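Local coordinates for effector protein HopAB2 (Pseudomonas syringae pv. tomato, PDB 3TL8) that is recognised by the tomato Pto resistance protein to trigger immunity, and in susceptible plants acts as a virulence factor that suppresses programmed cell death, at residues L54-R58 against L106-G111. Numbering follows the deposited sequence.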
# COMPACT_ATOMS: atom_id res chain seq x y z
N LEU B 54 28.24 -0.12 11.01
CA LEU B 54 27.30 0.44 10.04
C LEU B 54 27.04 -0.42 8.80
O LEU B 54 25.89 -0.63 8.42
CB LEU B 54 27.72 1.87 9.65
CG LEU B 54 27.65 2.87 10.80
CD1 LEU B 54 27.61 4.29 10.28
CD2 LEU B 54 26.43 2.60 11.68
N GLU B 55 28.10 -0.91 8.15
CA GLU B 55 27.92 -1.87 7.07
C GLU B 55 27.25 -3.11 7.63
O GLU B 55 26.64 -3.90 6.91
CB GLU B 55 29.26 -2.22 6.42
CG GLU B 55 29.76 -1.21 5.38
CD GLU B 55 29.07 -1.34 4.03
OE1 GLU B 55 28.17 -2.21 3.90
OE2 GLU B 55 29.42 -0.59 3.10
N HIS B 56 27.37 -3.26 8.95
CA HIS B 56 26.66 -4.27 9.71
C HIS B 56 25.19 -3.91 9.69
O HIS B 56 24.33 -4.73 9.41
CB HIS B 56 27.12 -4.20 11.16
CG HIS B 56 27.34 -5.53 11.80
ND1 HIS B 56 28.22 -6.46 11.29
CD2 HIS B 56 26.84 -6.07 12.94
CE1 HIS B 56 28.23 -7.53 12.07
NE2 HIS B 56 27.40 -7.31 13.08
N LEU B 57 24.94 -2.64 10.00
CA LEU B 57 23.61 -2.12 10.28
C LEU B 57 22.68 -2.12 9.07
O LEU B 57 21.50 -2.43 9.19
CB LEU B 57 23.71 -0.72 10.88
CG LEU B 57 22.38 -0.05 11.22
CD1 LEU B 57 21.37 -1.07 11.68
CD2 LEU B 57 22.55 1.05 12.25
N ARG B 58 23.22 -1.77 7.91
CA ARG B 58 22.46 -1.83 6.67
C ARG B 58 21.57 -3.06 6.70
O ARG B 58 20.37 -2.99 6.41
CB ARG B 58 23.42 -1.93 5.48
CG ARG B 58 23.33 -0.81 4.47
CD ARG B 58 24.40 -1.00 3.40
NE ARG B 58 24.30 -0.02 2.33
CZ ARG B 58 25.13 0.03 1.30
NH1 ARG B 58 26.12 -0.85 1.20
NH2 ARG B 58 24.98 0.96 0.36
N LEU B 106 21.68 5.88 5.59
CA LEU B 106 22.74 4.88 5.57
C LEU B 106 23.29 4.66 4.17
O LEU B 106 24.48 4.80 3.94
CB LEU B 106 22.24 3.55 6.13
CG LEU B 106 22.10 3.37 7.64
CD1 LEU B 106 21.67 1.94 7.95
CD2 LEU B 106 23.42 3.67 8.33
N ASN B 107 22.40 4.30 3.25
CA ASN B 107 22.81 3.97 1.89
C ASN B 107 23.49 5.13 1.17
O ASN B 107 24.31 4.92 0.29
CB ASN B 107 21.63 3.46 1.05
CG ASN B 107 21.26 2.03 1.38
OD1 ASN B 107 21.94 1.09 0.97
ND2 ASN B 107 20.17 1.85 2.11
N ARG B 108 23.14 6.35 1.55
CA ARG B 108 23.81 7.51 1.00
C ARG B 108 25.27 7.48 1.45
O ARG B 108 26.18 7.72 0.65
CB ARG B 108 23.14 8.81 1.46
CG ARG B 108 21.90 9.19 0.65
CD ARG B 108 21.42 10.60 0.99
NE ARG B 108 22.51 11.57 0.95
CZ ARG B 108 23.21 11.95 2.02
NH1 ARG B 108 22.93 11.46 3.22
NH2 ARG B 108 24.19 12.84 1.89
N MET B 109 25.49 7.17 2.72
CA MET B 109 26.82 7.19 3.29
C MET B 109 27.71 6.03 2.81
O MET B 109 28.93 6.15 2.81
CB MET B 109 26.75 7.21 4.81
CG MET B 109 28.06 7.59 5.48
SD MET B 109 27.88 7.81 7.25
CE MET B 109 27.28 6.19 7.71
N LEU B 110 27.09 4.92 2.40
CA LEU B 110 27.85 3.74 1.99
C LEU B 110 27.58 3.31 0.55
O LEU B 110 27.57 2.12 0.24
CB LEU B 110 27.54 2.57 2.93
CG LEU B 110 27.48 2.87 4.43
CD1 LEU B 110 26.84 1.72 5.19
CD2 LEU B 110 28.87 3.18 4.97
N GLY B 111 27.37 4.28 -0.34
CA GLY B 111 27.09 3.99 -1.74
C GLY B 111 25.85 3.15 -1.93
O GLY B 111 25.85 2.18 -2.70
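R58 reaches out of helix 54-65 and lays its guanidinium across the last turn of helix 98-109. The chain is extended from CG to NE, which carries the charged group past L110 to N107. There R58 NE and R58 NH2 share one acceptor, N107 OD1, at 2.9 and 3.1 Å. Both bonds are weak and well off straight, with the guanidinium and amide planes turned 38° apart. The other end of that amide is fixed too: N107 ND2 is bonded to the carbonyl of N103, one turn back. L110 CB sits over the centre of one guanidinium face, 3.8 Å above its plane, while G111 C lies at the edge. R58 NH2 also comes within 2.8 Å of L110 O, where the chain leaves helical geometry. Two helices far apart in sequence thus meet in the small, all-helical BAK1-binding domain of AvrPtoB, the N-terminal part of one against the C-terminal end of the other. L110 is flanked from a second direction by E55, whose chain bends at chi2 (-79°) and brings OE2 to 3.7 Å from L110 CB; OE1 makes a long salt bridge to R58 NH1. Beside this polar group the contact is apolar. L106 CD1 meets L57 CG at 3.9 Å, the two side chains crossing at about a right angle, and the methyl end of M109 faces L54 CD1 in a similar crossing. L44 of helix 29-49 touches L54, L106 and M109.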